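Local coordinates for protein MdbA (PDB 4Z7X) that acts as a thiol-disulfide oxidoreductase of Actinomyces oris, probably forming disulfide bonds in exported proteins such as pilus components, at residues Gly75-Thr78 against Gln79-Asn82; Pro96-Leu100 against Gln101-Thr105; Lys167-Ala170 against Ala171-Asp175; Leu211-Pro214 against Thr215-Thr218. One frame throughout, in Å; residues are numbered along the deposited sequence.

In the fold
The four contacts follow one another along the chain, and each is local. Interaction 1 lies on helix 68-86, interaction 2 in the loop that leads from strand 91-96 into helix 103-118, interaction 3 on helix 168-174 and interaction 4 at the start of helix 216-222. Interactions 1 and 4 touch, with centres 9 Å apart, because E80 bonds to the terminal helix. Interaction 3 is on the opposite side of the chain's centre, about 29 Å from interaction 1 and 36 Å from interaction 4, centre to centre. This spread is consistent with a thioredoxin-type sheet carrying an inserted helical region, as in DsbA-like oxidoreductases, with interaction 2 where the chain enters that region.

Interaction 1 (Gly75-Thr78 against Gln79-Asn82); sequences GLHT and QEIN
A histidine-carboxylate hydrogen bond between H77 and E80 spans the kink of helix 68-86. H77 ND1 donates to E80 OE1 at 2.8 Å, and the ring and carboxylate planes lie only 17° apart. OE1 meets the ring at its edge, 13° out of its plane, using the anti lone pair that faces away from OE2. CG of E80 stands between its own backbone N and carbonyl carbon (chi1 70°), and the extended chain beyond it runs alongside H77. One face of the imidazole is covered by L76 CG, 3.9 Å above the plane. Helix 68-86 is the crossover of the beta-alpha-beta unit formed with strands 58-63 and 91-96, and E80 ties it to the last helix: OE2 bonds to T218 OG1 and OE1 to L217 N. Replacing E80 by alanine would remove the shared acceptor and is likely to leave H77 ND1 and L217 N without it, and the imidazole less fixed in rotation. At the kink, water replaces helix bonds, linking G75 O to Q79 N and L76 O to E80 N. Regular bonding resumes with I81 N to H77 O at 2.9 Å, while CD1 of I81 packs 3.9 Å from H77 CB.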
ATOM      1  N   GLY A  75     -10.489   3.678   3.240  1.00 14.71           N
ATOM      2  CA  GLY A  75     -11.680   3.382   4.013  1.00 17.40           C
ATOM      3  C   GLY A  75     -12.867   2.911   3.144  1.00 17.14           C
ATOM      4  O   GLY A  75     -13.561   1.963   3.480  1.00 17.80           O
ATOM      5  N   LEU A  76     -13.083   3.559   2.012  1.00 13.81           N
ATOM      6  CA  LEU A  76     -14.196   3.235   1.159  1.00 16.85           C
ATOM      7  C   LEU A  76     -14.041   1.877   0.480  1.00 15.01           C
ATOM      8  O   LEU A  76     -15.010   1.167   0.291  1.00 15.65           O
ATOM      9  CB  LEU A  76     -14.364   4.328   0.095  1.00 17.54           C
ATOM     10  CG  LEU A  76     -15.526   4.227  -0.884  1.00 22.53           C
ATOM     11  CD1 LEU A  76     -16.840   4.194  -0.109  1.00 26.23           C
ATOM     12  CD2 LEU A  76     -15.507   5.366  -1.910  1.00 22.99           C
ATOM     13  N   HIS A  77     -12.831   1.586   0.032  1.00 12.21           N
ATOM     14  CA  HIS A  77     -12.598   0.455  -0.872  1.00 12.41           C
ATOM     15  C   HIS A  77     -11.956  -0.768  -0.250  1.00 13.10           C
ATOM     16  O   HIS A  77     -11.837  -1.785  -0.926  1.00 12.68           O
ATOM     17  CB  HIS A  77     -11.778   0.882  -2.076  1.00 13.04           C
ATOM     18  CG  HIS A  77     -12.453   1.911  -2.924  1.00 13.02           C
ATOM     19  ND1 HIS A  77     -13.584   1.639  -3.669  1.00 16.32           N
ATOM     20  CD2 HIS A  77     -12.191   3.223  -3.117  1.00 17.54           C
ATOM     21  CE1 HIS A  77     -13.982   2.727  -4.293  1.00 19.18           C
ATOM     22  NE2 HIS A  77     -13.160   3.709  -3.974  1.00 18.38           N
ATOM     23  N   THR A  78     -11.544  -0.695   1.020  1.00 12.62           N
ATOM     24  CA  THR A  78     -10.824  -1.847   1.598  1.00 13.77           C
ATOM     25  C   THR A  78     -11.615  -3.146   1.530  1.00 13.19           C
ATOM     26  O   THR A  78     -11.060  -4.192   1.217  1.00 12.39           O
ATOM     27  CB  THR A  78     -10.274  -1.591   3.019  1.00 15.52           C
ATOM     28  OG1 THR A  78      -9.579  -2.758   3.486  1.00 16.52           O
ATOM     29  CG2 THR A  78     -11.387  -1.202   4.021  1.00 17.30           C
ATOM     30  N   GLN A  79     -12.900  -3.088   1.829  1.00 13.53           N
ATOM     31  CA  GLN A  79     -13.698  -4.309   1.850  1.00 13.98           C
ATOM     32  C   GLN A  79     -13.732  -4.941   0.462  1.00 12.73           C
ATOM     33  O   GLN A  79     -13.497  -6.158   0.313  1.00 12.87           O
ATOM     34  CB  GLN A  79     -15.101  -4.000   2.336  1.00 15.99           C
ATOM     35  CG  GLN A  79     -15.909  -5.243   2.530  1.00 18.91           C
ATOM     36  CD  GLN A  79     -15.453  -6.072   3.724  1.00 26.21           C
ATOM     37  OE1 GLN A  79     -14.783  -5.598   4.690  1.00 36.04           O
ATOM     38  NE2 GLN A  79     -15.785  -7.342   3.661  1.00 31.91           N
ATOM     39  N   GLU A  80     -13.981  -4.141  -0.566  1.00 11.41           N
ATOM     40  CA  GLU A  80     -14.090  -4.726  -1.926  1.00 11.46           C
ATOM     41  C   GLU A  80     -12.723  -5.111  -2.510  1.00 11.20           C
ATOM     42  O   GLU A  80     -12.627  -6.041  -3.275  1.00 11.06           O
ATOM     43  CB  GLU A  80     -14.861  -3.825  -2.899  1.00 13.07           C
ATOM     44  CG  GLU A  80     -14.179  -2.541  -3.327  1.00 13.11           C
ATOM     45  CD  GLU A  80     -14.895  -1.884  -4.488  1.00 13.51           C
ATOM     46  OE1 GLU A  80     -14.755  -0.648  -4.653  1.00 14.37           O
ATOM     47  OE2 GLU A  80     -15.609  -2.594  -5.254  1.00 15.63           O
ATOM     48  N   ILE A  81     -11.666  -4.384  -2.146  1.00 10.62           N
ATOM     49  CA  ILE A  81     -10.341  -4.795  -2.590  1.00 10.46           C
ATOM     50  C   ILE A  81     -10.006  -6.171  -1.995  1.00  9.99           C
ATOM     51  O   ILE A  81      -9.498  -7.065  -2.685  1.00 11.27           O
ATOM     52  CB  ILE A  81      -9.287  -3.769  -2.201  1.00 11.06           C
ATOM     53  CG1 ILE A  81      -9.506  -2.523  -3.060  1.00 12.50           C
ATOM     54  CG2 ILE A  81      -7.892  -4.353  -2.340  1.00 12.01           C
ATOM     55  CD1 ILE A  81      -8.668  -1.321  -2.718  1.00 14.47           C
ATOM     56  N   ASN A  82     -10.230  -6.335  -0.689  1.00 10.64           N
ATOM     57  CA  ASN A  82     -10.022  -7.637  -0.055  0.60 10.66           C
ATOM     58  C   ASN A  82     -10.888  -8.719  -0.697  1.00  9.88           C
ATOM     59  O   ASN A  82     -10.431  -9.870  -0.877  1.00 11.84           O
ATOM     60  CB  ASN A  82     -10.296  -7.570   1.437  0.60 11.87           C
ATOM     61  CG  ASN A  82      -9.193  -6.849   2.177  0.60 13.92           C
ATOM     62  OD1 ASN A  82      -8.109  -6.681   1.638  0.60 15.93           O
ATOM     63  ND2 ASN A  82      -9.467  -6.388   3.375  0.60 17.54           N
TER
HETATM   64  O   HOH W   1     -14.564  -0.705   2.741  1.00 18.05           O
HETATM   65  O   HOH W   2     -15.504  -1.591  -0.285  1.00 14.69           O
HETATM   66  O   HOH W   3      -7.616  -3.896   1.453  1.00 38.75           O

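Interaction 2 (Pro96-Leu100 against Gln101-Thr105); sequences PCKLL and QQEWT
The carboxylate of E103 receives the ammonium group of K98 from above its plane: NZ meets OE1 at 2.8 Å, 42° out of the carboxylate plane, in a salt bridge that describes one of two E103 conformers. The amide of Q101 turns its NE2 toward L99 O in a weak 3.4 Å bond, whereas the amide of Q102 uses NE2 to reach a water that also donates to L100 O. K98 carries CG anti to its backbone N (chi1 -169°), and the straight chain beyond crosses to E103, bringing CE within 3.4 Å of Q102 O. Its CG rests 4.0 Å from T105 CG2. These residues form the passage from strand 91-96 into helix 103-118 of the thioredoxin-like fold, where a type I beta turn runs from K98 to Q101, closed by Q101 N to K98 O at 3.0 Å. L100, in the turn, also touches the CxxC at the start of helix 68-86, the probable redox site. A methionine in place of K98 would probably leave the E103 carboxylate without its positive mate and S106 OG, also bonded to NZ, without this partner. T105 OG1 is held by D64 and S66, and T105 N donates to Q102 O at 3.0 Å.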
ATOM      1  N   PRO A  96       3.975   2.966  -2.749  1.00 10.55           N
ATOM      2  CA  PRO A  96       4.071   4.014  -1.739  1.00 10.13           C
ATOM      3  C   PRO A  96       4.889   5.189  -2.244  1.00 12.36           C
ATOM      4  O   PRO A  96       5.808   5.011  -3.018  1.00 14.70           O
ATOM      5  CB  PRO A  96       4.816   3.311  -0.602  1.00 12.61           C
ATOM      6  CG  PRO A  96       5.741   2.385  -1.322  1.00 12.23           C
ATOM      7  CD  PRO A  96       4.955   1.900  -2.511  1.00 11.50           C
ATOM      8  N   CYS A  97       4.542   6.378  -1.783  1.00 11.35           N
ATOM      9  CA  CYS A  97       5.395   7.545  -1.922  1.00 12.43           C
ATOM     10  C   CYS A  97       5.258   8.513  -0.762  1.00 13.32           C
ATOM     11  O   CYS A  97       4.469   8.306   0.141  1.00 13.17           O
ATOM     12  CB  CYS A  97       5.115   8.225  -3.272  1.00 16.15           C
ATOM     13  SG  CYS A  97       3.536   9.087  -3.321  1.00 17.93           S
ATOM     14  N   LYS A  98       6.064   9.562  -0.788  1.00 13.24           N
ATOM     15  CA  LYS A  98       6.064  10.587   0.238  1.00 12.58           C
ATOM     16  C   LYS A  98       5.809  11.949  -0.418  1.00 14.49           C
ATOM     17  O   LYS A  98       6.491  12.943  -0.122  1.00 16.52           O
ATOM     18  CB  LYS A  98       7.401  10.537   0.995  1.00 16.73           C
ATOM     19  CG  LYS A  98       7.484  11.359   2.279  1.00 12.29           C
ATOM     20  CD  LYS A  98       8.741  11.019   3.099  1.00 15.95           C
ATOM     21  CE  LYS A  98       8.992  12.021   4.206  1.00 20.09           C
ATOM     22  NZ  LYS A  98      10.265  11.811   4.946  1.00 22.08           N
ATOM     23  N   LEU A  99       4.807  12.003  -1.286  1.00 15.98           N
ATOM     24  CA  LEU A  99       4.519  13.222  -2.031  1.00 17.29           C
ATOM     25  C   LEU A  99       4.306  14.435  -1.124  1.00 17.20           C
ATOM     26  O   LEU A  99       4.753  15.524  -1.437  1.00 18.80           O
ATOM     27  CB  LEU A  99       3.277  12.980  -2.891  1.00 18.19           C
ATOM     28  CG  LEU A  99       2.844  14.124  -3.791  1.00 21.15           C
ATOM     29  CD1 LEU A  99       3.941  14.432  -4.814  1.00 24.57           C
ATOM     30  CD2 LEU A  99       1.567  13.768  -4.501  1.00 22.90           C
ATOM     31  N   LEU A 100       3.635  14.240   0.010  1.00 14.51           N
ATOM     32  CA  LEU A 100       3.267  15.343   0.877  1.00 14.67           C
ATOM     33  C   LEU A 100       4.375  15.749   1.855  1.00 14.95           C
ATOM     34  O   LEU A 100       4.205  16.665   2.658  1.00 15.95           O
ATOM     35  CB  LEU A 100       1.961  15.006   1.591  1.00 16.08           C
ATOM     36  CG  LEU A 100       0.782  14.923   0.654  1.00 19.54           C
ATOM     37  CD1 LEU A 100      -0.416  14.486   1.471  1.00 21.70           C
ATOM     38  CD2 LEU A 100       0.481  16.253  -0.055  1.00 21.75           C
ATOM     39  N   GLN A 101       5.504  15.060   1.798  1.00 14.12           N
ATOM     40  CA  GLN A 101       6.717  15.443   2.538  1.00 14.57           C
ATOM     41  C   GLN A 101       6.557  15.420   4.045  1.00 14.06           C
ATOM     42  O   GLN A 101       7.248  16.147   4.747  1.00 17.57           O
ATOM     43  CB  GLN A 101       7.212  16.834   2.107  1.00 17.17           C
ATOM     44  CG  GLN A 101       7.261  17.021   0.610  1.00 19.61           C
ATOM     45  CD  GLN A 101       8.404  16.319  -0.027  1.00 28.68           C
ATOM     46  OE1 GLN A 101       9.528  16.407   0.444  1.00 32.95           O
ATOM     47  NE2 GLN A 101       8.141  15.650  -1.130  1.00 33.72           N
ATOM     48  N   GLN A 102       5.657  14.580   4.538  1.00 13.28           N
ATOM     49  CA  GLN A 102       5.381  14.462   5.970  1.00 15.29           C
ATOM     50  C   GLN A 102       6.176  13.328   6.589  1.00 13.10           C
ATOM     51  O   GLN A 102       6.163  12.205   6.067  1.00 15.31           O
ATOM     52  CB  GLN A 102       3.891  14.195   6.210  1.00 15.13           C
ATOM     53  CG  GLN A 102       3.019  15.407   5.872  1.00 14.99           C
ATOM     54  CD  GLN A 102       3.144  16.508   6.921  1.00 16.60           C
ATOM     55  OE1 GLN A 102       3.596  16.276   8.061  1.00 20.29           O
ATOM     56  NE2 GLN A 102       2.671  17.681   6.586  1.00 19.04           N
ATOM     57  N   GLU A 103       6.824  13.598   7.723  1.00 16.12           N
ATOM     58  CA  GLU A 103       7.620  12.555   8.351  0.60 17.57           C
ATOM     59  C   GLU A 103       6.778  11.361   8.819  1.00 14.86           C
ATOM     60  O   GLU A 103       7.278  10.249   8.843  1.00 15.72           O
ATOM     61  CB  GLU A 103       8.512  13.083   9.472  0.60 21.64           C
ATOM     62  CG  GLU A 103       9.599  14.007   8.963  0.60 24.53           C
ATOM     63  CD  GLU A 103      10.464  13.371   7.887  0.60 24.98           C
ATOM     64  OE1 GLU A 103      10.464  13.913   6.773  0.60 20.52           O
ATOM     65  OE2 GLU A 103      11.135  12.333   8.160  0.60 32.91           O
ATOM     66  N   TRP A 104       5.489  11.570   9.133  1.00 13.72           N
ATOM     67  CA  TRP A 104       4.584  10.440   9.429  1.00 12.67           C
ATOM     68  C   TRP A 104       4.695   9.332   8.366  1.00 12.98           C
ATOM     69  O   TRP A 104       4.703   8.163   8.706  1.00 12.07           O
ATOM     70  CB  TRP A 104       3.133  10.905   9.537  1.00 14.28           C
ATOM     71  CG  TRP A 104       2.151   9.810   9.753  1.00 14.19           C
ATOM     72  CD1 TRP A 104       1.108   9.480   8.939  1.00 15.34           C
ATOM     73  CD2 TRP A 104       2.087   8.906  10.868  1.00 15.41           C
ATOM     74  NE1 TRP A 104       0.388   8.449   9.466  1.00 15.52           N
ATOM     75  CE2 TRP A 104       0.961   8.068  10.653  1.00 15.95           C
ATOM     76  CE3 TRP A 104       2.858   8.721  12.031  1.00 16.76           C
ATOM     77  CZ2 TRP A 104       0.604   7.051  11.539  1.00 17.47           C
ATOM     78  CZ3 TRP A 104       2.485   7.695  12.919  1.00 18.27           C
ATOM     79  CH2 TRP A 104       1.376   6.887  12.666  1.00 20.16           C
ATOM     80  N   THR A 105       4.815   9.702   7.092  1.00 11.99           N
ATOM     81  CA  THR A 105       4.966   8.717   6.050  1.00 12.97           C
ATOM     82  C   THR A 105       6.197   7.849   6.257  1.00 11.47           C
ATOM     83  O   THR A 105       6.108   6.627   6.057  1.00 12.95           O
ATOM     84  CB  THR A 105       4.971   9.402   4.672  1.00 12.50           C
ATOM     85  OG1 THR A 105       3.736  10.113   4.540  1.00 14.65           O
ATOM     86  CG2 THR A 105       5.163   8.402   3.532  1.00 14.21           C
TER
HETATM   87  O   HOH W   4       2.395  18.392   3.745  1.00 16.19           O

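Interaction 3 (Lys167-Ala170 against Ala171-Asp175); sequences KFKA and AVDSD
K169 and D173 meet one turn apart on helix 168-174, a short helix that ends in a Schellman motif at D175, whose phi is positive (46°). The helix has two unlike sides. The closely packed one is formed by F168, A171 and V172: the ring of F168 leans on A111 and V115 of helix 103-118 and on V152 and A155 of helix 148-157, its plane about 45° from that of F126. A171 lies on V114, and V172 on N110 and V148. On this side V172 N donates to F168 O at 2.9 Å in a nearly straight bond, and CG2 of V172, set anti to its carbonyl carbon, passes 3.3 Å from the same oxygen.

The looser part is the charged ends of K169 and D173. The K169 chain, which also touches V148, runs out extended and bends only at its last torsion (chi4 58°), which brings NZ 3.3 Å from D173 OD2, a weak hydrogen bond within a salt bridge. Each residue has a second conformer, which is consistent with mobility, so the bridge holds only for the pair of copies described. CG of K169 lies 3.4 Å from D173 OD2, so the aliphatic start of the chain touches the carboxylate about as closely as its charged end does. At the helix terminus, A170 O accepts twice from S174, from OG at 2.8 Å and from N at 3.0 Å, the two donors arriving from opposite faces of the carbonyl plane.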
ATOM      1  N   LYS A 167       9.944  -4.381  17.075  1.00 12.23           N
ATOM      2  CA  LYS A 167      11.055  -3.911  16.237  1.00 12.84           C
ATOM      3  C   LYS A 167      10.749  -2.583  15.552  1.00 11.53           C
ATOM      4  O   LYS A 167      11.628  -1.975  14.927  1.00 13.21           O
ATOM      5  CB  LYS A 167      11.390  -4.967  15.184  1.00 12.64           C
ATOM      6  CG  LYS A 167      11.901  -6.265  15.794  1.00 16.05           C
ATOM      7  CD  LYS A 167      12.254  -7.273  14.751  1.00 19.66           C
ATOM      8  CE  LYS A 167      12.761  -8.556  15.443  1.00 26.93           C
ATOM      9  NZ  LYS A 167      13.361  -9.522  14.496  1.00 34.24           N
ATOM     10  N   PHE A 168       9.528  -2.080  15.699  1.00 11.35           N
ATOM     11  CA  PHE A 168       9.158  -0.855  14.987  1.00 12.63           C
ATOM     12  C   PHE A 168       9.999   0.333  15.447  1.00 11.97           C
ATOM     13  O   PHE A 168      10.479   1.102  14.606  1.00 12.00           O
ATOM     14  CB  PHE A 168       7.695  -0.450  15.165  1.00 10.78           C
ATOM     15  CG  PHE A 168       6.674  -1.342  14.515  1.00  9.82           C
ATOM     16  CD1 PHE A 168       6.995  -2.370  13.631  1.00 10.81           C
ATOM     17  CD2 PHE A 168       5.332  -1.100  14.777  1.00  9.78           C
ATOM     18  CE1 PHE A 168       5.994  -3.159  13.047  1.00 12.09           C
ATOM     19  CE2 PHE A 168       4.335  -1.860  14.166  1.00 11.97           C
ATOM     20  CZ  PHE A 168       4.674  -2.899  13.323  1.00 12.18           C
ATOM     21  N   LYS A 169      10.158   0.526  16.756  1.00 12.53           N
ATOM     22  CA  LYS A 169      10.843   1.722  17.261  0.60 14.38           C
ATOM     23  C   LYS A 169      12.260   1.804  16.699  1.00 12.20           C
ATOM     24  O   LYS A 169      12.669   2.859  16.227  1.00 14.01           O
ATOM     25  CB  LYS A 169      10.851   1.738  18.791  0.60 14.92           C
ATOM     26  CG  LYS A 169      11.567   2.940  19.373  0.60 19.94           C
ATOM     27  CD  LYS A 169      11.288   3.139  20.853  0.60 28.91           C
ATOM     28  CE  LYS A 169      12.078   4.333  21.386  0.60 33.36           C
ATOM     29  NZ  LYS A 169      11.754   5.575  20.636  0.60 32.60           N
ATOM     30  N   ALA A 170      12.997   0.698  16.739  1.00 12.61           N
ATOM     31  CA  ALA A 170      14.378   0.701  16.223  1.00 12.98           C
ATOM     32  C   ALA A 170      14.434   0.970  14.731  1.00 13.26           C
ATOM     33  O   ALA A 170      15.343   1.664  14.263  1.00 14.06           O
ATOM     34  CB  ALA A 170      15.071  -0.596  16.559  1.00 16.00           C
ATOM     35  N   ALA A 171      13.466   0.436  13.979  1.00 11.74           N
ATOM     36  CA  ALA A 171      13.458   0.684  12.559  1.00 10.96           C
ATOM     37  C   ALA A 171      13.181   2.152  12.256  1.00 11.89           C
ATOM     38  O   ALA A 171      13.792   2.734  11.363  1.00 13.39           O
ATOM     39  CB  ALA A 171      12.427  -0.198  11.892  1.00 12.30           C
ATOM     40  N   VAL A 172      12.231   2.714  12.966  1.00 12.08           N
ATOM     41  CA  VAL A 172      11.900   4.125  12.815  1.00 12.00           C
ATOM     42  C   VAL A 172      13.077   5.046  13.222  1.00 12.28           C
ATOM     43  O   VAL A 172      13.442   5.948  12.445  1.00 14.71           O
ATOM     44  CB  VAL A 172      10.615   4.488  13.607  1.00 11.69           C
ATOM     45  CG1 VAL A 172      10.413   5.984  13.625  1.00 13.67           C
ATOM     46  CG2 VAL A 172       9.351   3.830  13.023  1.00 11.18           C
ATOM     47  N   ASP A 173      13.689   4.784  14.387  1.00 13.33           N
ATOM     48  CA  ASP A 173      14.793   5.583  14.912  0.60 15.60           C
ATOM     49  C   ASP A 173      16.039   5.552  14.013  1.00 14.73           C
ATOM     50  O   ASP A 173      16.755   6.530  13.936  1.00 16.15           O
ATOM     51  CB  ASP A 173      15.171   5.086  16.324  0.60 18.02           C
ATOM     52  CG  ASP A 173      14.121   5.456  17.410  0.60 21.29           C
ATOM     53  OD1 ASP A 173      13.213   6.260  17.147  0.60 24.25           O
ATOM     54  OD2 ASP A 173      14.224   4.933  18.557  0.60 32.93           O
ATOM     55  N   SER A 174      16.276   4.398  13.370  1.00 12.48           N
ATOM     56  CA  SER A 174      17.421   4.195  12.519  1.00 13.63           C
ATOM     57  C   SER A 174      17.117   4.532  11.043  1.00 13.94           C
ATOM     58  O   SER A 174      18.016   4.480  10.214  1.00 16.26           O
ATOM     59  CB  SER A 174      17.926   2.748  12.645  1.00 14.26           C
ATOM     60  OG  SER A 174      17.051   1.803  12.060  1.00 14.18           O
ATOM     61  N   ASP A 175      15.845   4.843  10.723  1.00 12.92           N
ATOM     62  CA  ASP A 175      15.333   4.956   9.347  1.00 13.55           C
ATOM     63  C   ASP A 175      15.818   3.762   8.530  1.00 11.39           C
ATOM     64  O   ASP A 175      16.365   3.919   7.432  1.00 12.54           O
ATOM     65  CB  ASP A 175      15.800   6.282   8.740  1.00 14.61           C
ATOM     66  CG  ASP A 175      15.028   6.721   7.514  1.00 16.22           C
ATOM     67  OD1 ASP A 175      13.840   6.322   7.361  1.00 17.12           O
ATOM     68  OD2 ASP A 175      15.599   7.560   6.722  1.00 21.95           O
TER

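Interaction 4 (Leu211-Pro214 against Thr215-Thr218); sequences LQTP and TSLT
S216 can be followed outward from its backbone against T213 and L211. Its CB lies 3.6 Å from T213 O and equally far from T213 OG1. The tip, OG, is placed between the backbone N and the carbonyl carbon (chi1 53°) and donates to T213 O at 2.7 Å, tilted 21° from the carbonyl plane. From the same position OG comes within 3.2 Å of L211 CA, with L211 CB a little further off. S216 has a second conformer, so this hydroxyl bond describes one of two states. T213 O also accepts S216 N at 3.2 Å, but that donor stands 69° above the carbonyl plane; the oxygen is thus gripped by two atoms of one residue. Beside this polar pair, L211 and L217 form an apolar contact, their chains crossing at an angle with CD1 of L211 4.0 Å from CD2 of L217. H77 of helix 68-86 packs on L211, S216 and L217. On the exposed side, T215 holds the N-cap position but spends its OG1 on E219 instead of capping. The T213-S216 segment is a type I beta turn leading directly into helix 216-222, the terminal helix of this thioredoxin-type fold.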
ATOM      1  N   LEU A 211     -15.292   6.598  -8.826  1.00 28.56           N
ATOM      2  CA  LEU A 211     -15.225   5.607  -7.758  1.00 29.82           C
ATOM      3  C   LEU A 211     -15.781   6.194  -6.483  1.00 30.31           C
ATOM      4  O   LEU A 211     -15.040   6.461  -5.559  1.00 47.61           O
ATOM      5  CB  LEU A 211     -13.779   5.173  -7.511  1.00 25.95           C
ATOM      6  CG  LEU A 211     -12.994   4.684  -8.729  1.00 26.33           C
ATOM      7  CD1 LEU A 211     -11.537   4.477  -8.365  1.00 28.53           C
ATOM      8  CD2 LEU A 211     -13.611   3.405  -9.240  1.00 27.73           C
ATOM      9  N   GLN A 212     -17.086   6.319  -6.385  1.00 33.73           N
ATOM     10  CA  GLN A 212     -17.614   6.984  -5.200  0.60 36.38           C
ATOM     11  C   GLN A 212     -18.485   6.087  -4.348  1.00 31.86           C
ATOM     12  O   GLN A 212     -19.074   6.527  -3.381  1.00 40.76           O
ATOM     13  CB  GLN A 212     -18.280   8.305  -5.586  0.60 44.94           C
ATOM     14  CG  GLN A 212     -17.260   9.323  -6.092  0.60 44.25           C
ATOM     15  CD  GLN A 212     -17.876  10.683  -6.379  0.60 45.02           C
ATOM     16  OE1 GLN A 212     -18.844  11.086  -5.732  0.60 59.26           O
ATOM     17  NE2 GLN A 212     -17.316  11.402  -7.350  0.60 40.23           N
ATOM     18  N   THR A 213     -18.485   4.799  -4.660  1.00 32.75           N
ATOM     19  CA  THR A 213     -19.225   3.832  -3.874  1.00 27.24           C
ATOM     20  C   THR A 213     -18.309   2.669  -3.463  1.00 20.46           C
ATOM     21  O   THR A 213     -17.230   2.475  -4.056  1.00 19.56           O
ATOM     22  CB  THR A 213     -20.439   3.276  -4.650  1.00 29.30           C
ATOM     23  OG1 THR A 213     -20.013   2.271  -5.585  1.00 32.89           O
ATOM     24  CG2 THR A 213     -21.192   4.383  -5.378  1.00 36.44           C
ATOM     25  N   PRO A 214     -18.734   1.888  -2.447  1.00 20.70           N
ATOM     26  CA  PRO A 214     -17.868   0.809  -1.983  1.00 19.85           C
ATOM     27  C   PRO A 214     -17.832  -0.385  -2.893  1.00 19.83           C
ATOM     28  O   PRO A 214     -17.145  -1.360  -2.592  1.00 20.14           O
ATOM     29  CB  PRO A 214     -18.464   0.379  -0.629  1.00 23.27           C
ATOM     30  CG  PRO A 214     -19.695   1.157  -0.423  1.00 29.14           C
ATOM     31  CD  PRO A 214     -19.844   2.172  -1.512  1.00 24.01           C
ATOM     32  N   THR A 215     -18.589  -0.344  -3.977  1.00 18.18           N
ATOM     33  CA  THR A 215     -18.564  -1.410  -4.973  1.00 18.14           C
ATOM     34  C   THR A 215     -18.065  -0.934  -6.331  1.00 16.28           C
ATOM     35  O   THR A 215     -18.125  -1.684  -7.319  1.00 18.67           O
ATOM     36  CB  THR A 215     -19.966  -1.988  -5.183  1.00 26.71           C
ATOM     37  OG1 THR A 215     -20.870  -0.930  -5.522  1.00 33.13           O
ATOM     38  CG2 THR A 215     -20.402  -2.661  -3.948  1.00 26.35           C
ATOM     39  N   SER A 216     -17.586   0.296  -6.388  1.00 16.59           N
ATOM     40  CA  SER A 216     -17.191   0.858  -7.682  0.60 16.85           C
ATOM     41  C   SER A 216     -15.976   0.185  -8.330  1.00 17.45           C
ATOM     42  O   SER A 216     -15.953   0.060  -9.544  1.00 16.70           O
ATOM     43  CB  SER A 216     -17.054   2.370  -7.618  0.60 18.50           C
ATOM     44  OG  SER A 216     -16.205   2.768  -6.575  0.60 21.43           O
ATOM     45  N   LEU A 217     -15.008  -0.310  -7.555  1.00 14.50           N
ATOM     46  CA  LEU A 217     -13.890  -1.047  -8.155  1.00 13.17           C
ATOM     47  C   LEU A 217     -14.397  -2.386  -8.688  1.00 12.02           C
ATOM     48  O   LEU A 217     -13.968  -2.841  -9.747  1.00 13.72           O
ATOM     49  CB  LEU A 217     -12.686  -1.263  -7.192  1.00 13.63           C
ATOM     50  CG  LEU A 217     -11.924   0.036  -6.882  1.00 15.80           C
ATOM     51  CD1 LEU A 217     -11.049  -0.216  -5.683  1.00 15.58           C
ATOM     52  CD2 LEU A 217     -11.094   0.486  -8.071  1.00 17.66           C
ATOM     53  N   THR A 218     -15.274  -3.037  -7.945  1.00 12.76           N
ATOM     54  CA  THR A 218     -15.851  -4.303  -8.392  1.00 13.00           C
ATOM     55  C   THR A 218     -16.579  -4.164  -9.731  1.00 14.94           C
ATOM     56  O   THR A 218     -16.389  -4.976 -10.653  1.00 15.41           O
ATOM     57  CB  THR A 218     -16.721  -4.905  -7.287  1.00 15.46           C
ATOM     58  OG1 THR A 218     -15.926  -5.069  -6.120  1.00 17.12           O
ATOM     59  CG2 THR A 218     -17.285  -6.209  -7.701  1.00 15.56           C
TER
HETATM   60  O   HOH W   5     -22.126   0.461  -3.856  1.00 43.03           O